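Local coordinates for aspartokinase (Synechocystis, PDB 3L76), which binds lysine and threonine at its ACT domains and probably catalyses the ATP-dependent phosphorylation of the beta-carboxyl group of aspartate, the first step toward both amino acids, at residues Ile93-Ala98 with His123-Gly128; Leu213-Val218 with Gly364-Pro369. All blocks are in the same frame, centred on the assembly; numbering follows the deposited sequence. Where two conformers were deposited one is given.

Interaction 1: Ile93-Ala98 with His123-Gly128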
loop_
_atom_site.group_PDB
_atom_site.type_symbol
_atom_site.label_atom_id
_atom_site.label_comp_id
_atom_site.label_asym_id
_atom_site.label_seq_id
_atom_site.Cartn_x
_atom_site.Cartn_y
_atom_site.Cartn_z
ATOM N N ILE A 93 1.340 0.240 18.748
ATOM C CA ILE A 93 0.167 0.352 17.885
ATOM C C ILE A 93 0.471 1.189 16.652
ATOM O O ILE A 93 1.118 2.230 16.744
ATOM C CB ILE A 93 -1.034 0.977 18.623
ATOM C CG1 ILE A 93 -2.297 0.901 17.758
ATOM C CG2 ILE A 93 -0.723 2.429 19.053
ATOM C CD1 ILE A 93 -3.522 1.547 18.409
ATOM N N SER A 94 -0.011 0.739 15.501
ATOM C CA SER A 94 0.214 1.456 14.253
ATOM C C SER A 94 -0.956 2.353 13.888
ATOM O O SER A 94 -2.068 1.875 13.695
ATOM C CB SER A 94 0.481 0.481 13.113
ATOM O OG SER A 94 1.549 -0.387 13.444
ATOM N N LEU A 95 -0.693 3.656 13.794
ATOM C CA LEU A 95 -1.685 4.618 13.323
ATOM C C LEU A 95 -1.379 5.075 11.887
ATOM O O LEU A 95 -0.222 5.101 11.461
ATOM C CB LEU A 95 -1.775 5.819 14.263
ATOM C CG LEU A 95 -2.383 5.562 15.636
ATOM C CD1 LEU A 95 -2.598 6.883 16.360
ATOM C CD2 LEU A 95 -3.693 4.793 15.494
ATOM N N THR A 96 -2.429 5.442 11.156
ATOM C CA THR A 96 -2.332 5.717 9.727
ATOM C C THR A 96 -3.318 6.815 9.329
ATOM O O THR A 96 -4.316 7.045 10.018
ATOM C CB THR A 96 -2.638 4.439 8.904
ATOM O OG1 THR A 96 -1.514 4.090 8.089
ATOM C CG2 THR A 96 -3.865 4.634 8.028
ATOM N N GLY A 97 -3.022 7.498 8.224
ATOM C CA GLY A 97 -3.937 8.465 7.634
ATOM C C GLY A 97 -4.656 9.376 8.612
ATOM O O GLY A 97 -4.033 10.000 9.463
ATOM N N ALA A 98 -5.978 9.446 8.495
ATOM C CA ALA A 98 -6.775 10.417 9.253
ATOM C C ALA A 98 -6.683 10.280 10.775
ATOM O O ALA A 98 -7.157 11.148 11.510
ATOM C CB ALA A 98 -8.231 10.374 8.805
ATOM N N HIS A 123 -2.626 10.841 21.442
ATOM C CA HIS A 123 -2.602 11.370 22.795
ATOM C C HIS A 123 -3.335 10.343 23.674
ATOM O O HIS A 123 -2.920 10.047 24.793
ATOM C CB HIS A 123 -3.291 12.735 22.864
ATOM C CG HIS A 123 -2.361 13.873 23.145
ATOM N ND1 HIS A 123 -2.207 14.939 22.284
ATOM C CD2 HIS A 123 -1.538 14.116 24.193
ATOM C CE1 HIS A 123 -1.330 15.788 22.790
ATOM N NE2 HIS A 123 -0.907 15.312 23.946
ATOM N N HIS A 124 -4.420 9.783 23.144
ATOM C CA HIS A 124 -5.146 8.707 23.813
ATOM C C HIS A 124 -4.348 7.400 23.918
ATOM O O HIS A 124 -4.091 6.901 25.016
ATOM C CB HIS A 124 -6.485 8.455 23.114
ATOM C CG HIS A 124 -7.104 7.136 23.455
ATOM N ND1 HIS A 124 -7.447 6.205 22.498
ATOM C CD2 HIS A 124 -7.426 6.584 24.650
ATOM C CE1 HIS A 124 -7.961 5.139 23.088
ATOM N NE2 HIS A 124 -7.956 5.342 24.393
ATOM N N LEU A 125 -3.955 6.843 22.778
ATOM C CA LEU A 125 -3.211 5.578 22.770
ATOM C C LEU A 125 -1.870 5.727 23.493
ATOM O O LEU A 125 -1.155 4.750 23.720
ATOM C CB LEU A 125 -3.055 5.028 21.334
ATOM C CG LEU A 125 -4.437 4.717 20.714
ATOM C CD1 LEU A 125 -4.478 4.827 19.209
ATOM C CD2 LEU A 125 -4.958 3.364 21.150
ATOM N N ARG A 126 -1.566 6.961 23.887
ATOM C CA ARG A 126 -0.336 7.290 24.591
ATOM C C ARG A 126 -0.260 6.550 25.920
ATOM O O ARG A 126 0.811 6.431 26.514
ATOM C CB ARG A 126 -0.274 8.799 24.845
ATOM C CG ARG A 126 1.122 9.379 24.960
ATOM C CD ARG A 126 1.723 9.665 23.588
ATOM N NE ARG A 126 1.912 8.441 22.823
ATOM C CZ ARG A 126 2.921 7.601 23.011
ATOM N NH1 ARG A 126 3.830 7.854 23.940
ATOM N NH2 ARG A 126 3.022 6.508 22.274
ATOM N N GLU A 127 -1.401 6.056 26.392
ATOM C CA GLU A 127 -1.452 5.384 27.691
ATOM C C GLU A 127 -1.089 3.907 27.615
ATOM O O GLU A 127 -1.952 3.043 27.422
ATOM C CB GLU A 127 -2.802 5.591 28.368
ATOM C CG GLU A 127 -2.914 6.941 29.075
ATOM C CD GLU A 127 -2.539 8.115 28.180
ATOM O OE1 GLU A 127 -1.350 8.224 27.814
ATOM O OE2 GLU A 127 -3.428 8.932 27.852
ATOM N N GLY A 128 0.207 3.649 27.768
ATOM C CA GLY A 128 0.766 2.316 27.699
ATOM C C GLY A 128 1.601 2.101 26.449
ATOM O O GLY A 128 2.732 1.608 26.511
#
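Leu125 meets Ile93 with the two side chains crossing at about a right angle, the delta methyl of the isoleucine set against the fork of the leucine. Ile93 CD1 lies 3.5 Å from Leu125 CD1 and 3.6 Å from Leu125 CD2, so one methyl touches both branches. It gets there on an extended chain: CG1 is anti to the backbone N (chi1 -172°) and chi2 is also near 180°, which carries CD1 out toward the helix. Leu95, two residues on and on the same side of strand 92-96, comes in obliquely with its CD2 3.8 Å from Leu125 CD1. That branch of Leu125 therefore touches both strand residues. The contact lays the short helix 121-125 on one face of the sheet in the amino acid kinase domain, where Ile93 and Leu95 also pack on Val131 of the neighbouring parallel strand 130-138. Cutting Leu125 back to an alanine removes both delta methyls and is likely to leave Ile93 CD1 and Leu95 CD2 without their partner, opening a gap there. With no hydrogen bond or charge pair across the two segments, their association here rests on methyl-to-methyl packing, so it depends on the fit of shapes and not on directed polar bonds.

Interaction 2: Leu213-Val218 with Gly364-Pro369; sequences LHPRAV and GMIGRP. With LYS (lysine), chain F.
Arg216 places CG anti to its own N (chi1 176°), then bends at chi2 and chi3, and the bent chain brings its guanidinium to Gly364. The contact joins the amino acid kinase domain, through the first turn of helix 215-224, to an ACT domain, through the loop between strand 348-361 and helix 371-381. Gly364 CA lies over one face of the guanidinium, 3.6 Å from Arg216 NH2. Beside this polar arm, Pro215 and Ile366 cross at about a right angle, with Pro215 CG 3.9 Å from Ile366 CD1. Ile366 belongs to a type II beta turn from Met365 to Arg368, closed by Arg368 N on Met365 O. The same loop helps line a lysine pocket: Met365 SD lies 3.5 Å from CG of the bound lysine, whose N makes a weak hydrogen bond to Met365 O. Met365 lies in sequence between Gly364 and Ile366, the two loop residues that meet the kinase domain. Arg216 NH2 and Arg368 NH1 stand 5.0 Å apart, and their like charges are probably eased by a water between them. This water sits in the plane of both guanidinium groups, accepts from Arg216 NH2 and from Arg368 NH1, each at 2.6 Å, and donates to Gly364 O at 3.0 Å.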
loop_
_atom_site.group_PDB
_atom_site.type_symbol
_atom_site.label_atom_id
_atom_site.label_comp_id
_atom_site.label_asym_id
_atom_site.label_seq_id
_atom_site.Cartn_x
_atom_site.Cartn_y
_atom_site.Cartn_z
ATOM N N LEU A 213 19.546 14.571 6.698
ATOM C CA LEU A 213 18.272 15.234 6.991
ATOM C C LEU A 213 17.851 16.413 6.103
ATOM O O LEU A 213 18.663 17.045 5.446
ATOM C CB LEU A 213 18.100 15.547 8.483
ATOM C CG LEU A 213 18.606 16.838 9.105
ATOM C CD1 LEU A 213 17.998 16.978 10.499
ATOM C CD2 LEU A 213 20.107 16.816 9.169
ATOM N N HIS A 214 16.546 16.665 6.133
ATOM C CA HIS A 214 15.919 17.587 5.216
ATOM C C HIS A 214 15.785 18.991 5.807
ATOM O O HIS A 214 15.212 19.196 6.878
ATOM C CB HIS A 214 14.579 17.021 4.721
ATOM C CG HIS A 214 14.733 15.913 3.722
ATOM N ND1 HIS A 214 14.859 14.588 4.090
ATOM C CD2 HIS A 214 14.807 15.934 2.370
ATOM C CE1 HIS A 214 14.995 13.843 3.007
ATOM N NE2 HIS A 214 14.963 14.634 1.951
ATOM N N PRO A 215 16.370 19.977 5.103
ATOM C CA PRO A 215 16.364 21.375 5.550
ATOM C C PRO A 215 15.001 21.875 6.041
ATOM O O PRO A 215 14.962 22.600 7.044
ATOM C CB PRO A 215 16.821 22.140 4.297
ATOM C CG PRO A 215 17.758 21.192 3.648
ATOM C CD PRO A 215 17.174 19.808 3.876
ATOM N N ARG A 216 13.914 21.494 5.366
ATOM C CA ARG A 216 12.573 21.956 5.735
ATOM C C ARG A 216 12.234 21.578 7.171
ATOM O O ARG A 216 11.530 22.306 7.872
ATOM C CB ARG A 216 11.510 21.417 4.771
ATOM C CG ARG A 216 10.063 21.769 5.150
ATOM C CD ARG A 216 9.381 22.581 4.061
ATOM N NE ARG A 216 9.950 22.278 2.749
ATOM C CZ ARG A 216 9.723 22.987 1.645
ATOM N NH1 ARG A 216 8.921 24.044 1.674
ATOM N NH2 ARG A 216 10.297 22.631 0.503
ATOM N N ALA A 217 12.753 20.435 7.606
ATOM C CA ALA A 217 12.480 19.925 8.939
ATOM C C ALA A 217 13.280 20.652 10.031
ATOM O O ALA A 217 12.761 20.957 11.119
ATOM C CB ALA A 217 12.738 18.426 8.980
ATOM N N VAL A 218 14.548 20.926 9.753
ATOM C CA VAL A 218 15.332 21.700 10.705
ATOM C C VAL A 218 14.749 23.110 10.853
ATOM O O VAL A 218 14.772 23.677 11.941
ATOM C CB VAL A 218 16.850 21.698 10.376
ATOM C CG1 VAL A 218 17.066 21.816 8.906
ATOM C CG2 VAL A 218 17.554 22.822 11.104
ATOM N N GLY A 364 13.092 25.998 1.594
ATOM C CA GLY A 364 12.401 25.504 0.420
ATOM C C GLY A 364 12.925 26.006 -0.906
ATOM O O GLY A 364 12.383 25.657 -1.954
ATOM N N MET A 365 13.975 26.823 -0.870
ATOM C CA MET A 365 14.506 27.409 -2.098
ATOM C C MET A 365 15.707 26.601 -2.564
ATOM O O MET A 365 16.091 26.663 -3.726
ATOM C CB MET A 365 14.877 28.890 -1.913
ATOM C CG MET A 365 16.210 29.126 -1.176
ATOM S SD MET A 365 16.837 30.829 -1.172
ATOM C CE MET A 365 15.486 31.728 -0.393
ATOM N N ILE A 366 16.293 25.835 -1.651
ATOM C CA ILE A 366 17.388 24.930 -1.998
ATOM C C ILE A 366 17.019 23.991 -3.158
ATOM O O ILE A 366 16.116 23.176 -3.037
ATOM C CB ILE A 366 17.818 24.086 -0.784
ATOM C CG1 ILE A 366 18.131 24.990 0.410
ATOM C CG2 ILE A 366 18.993 23.188 -1.140
ATOM C CD1 ILE A 366 18.838 24.297 1.544
ATOM N N GLY A 367 17.710 24.121 -4.283
ATOM C CA GLY A 367 17.500 23.230 -5.408
ATOM C C GLY A 367 16.255 23.524 -6.215
ATOM O O GLY A 367 15.989 22.884 -7.222
ATOM N N ARG A 368 15.484 24.505 -5.783
ATOM C CA ARG A 368 14.220 24.801 -6.440
ATOM C C ARG A 368 14.298 26.044 -7.332
ATOM O O ARG A 368 14.826 27.070 -6.928
ATOM C CB ARG A 368 13.120 24.949 -5.384
ATOM C CG ARG A 368 11.785 25.353 -5.927
ATOM C CD ARG A 368 10.726 25.143 -4.888
ATOM N NE ARG A 368 9.455 25.713 -5.302
ATOM C CZ ARG A 368 8.361 25.705 -4.552
ATOM N NH1 ARG A 368 8.390 25.158 -3.341
ATOM N NH2 ARG A 368 7.248 26.255 -5.013
ATOM N N PRO A 369 13.775 25.950 -8.557
ATOM C CA PRO A 369 13.853 27.041 -9.527
ATOM C C PRO A 369 12.803 28.113 -9.300
ATOM O O PRO A 369 11.794 27.848 -8.655
ATOM C CB PRO A 369 13.559 26.339 -10.865
ATOM C CG PRO A 369 13.666 24.885 -10.583
ATOM C CD PRO A 369 13.248 24.726 -9.170
HETATM N N LYS F . 17.785 27.692 -6.342
HETATM C CA LYS F . 17.043 28.958 -6.305
HETATM C C LYS F . 16.527 29.405 -7.666
HETATM O O LYS F . 17.033 28.928 -8.709
HETATM C CB LYS F . 17.895 30.068 -5.666
HETATM C CG LYS F . 18.223 29.822 -4.196
HETATM C CD LYS F . 19.385 30.668 -3.699
HETATM C CE LYS F . 20.715 30.011 -4.009
HETATM N NZ LYS F . 21.500 29.694 -2.778
HETATM O OXT LYS F . 15.593 30.247 -7.715
HETATM O O HOH W 1 9.965 23.867 -1.712
#

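In the fold
Interaction 1 is a buried contact inside the amino acid kinase domain, toward one end of the elongated chain, whereas interaction 2 is partly buried, near the middle, and joins that domain to an ACT domain. Their centres are 29 Å apart and they share no helix or strand. Chemistry follows place: 93-98 with 123-128 is purely apolar packing of a short helix on a strand, while 213-218 with 364-369 combines a small apolar patch with arginines and a bridging water. Their further neighbours differ too. The second subunit reaches the strand of interaction 1, through Glu65 and Met68 of that chain; interaction 2 adjoins a bound lysine instead.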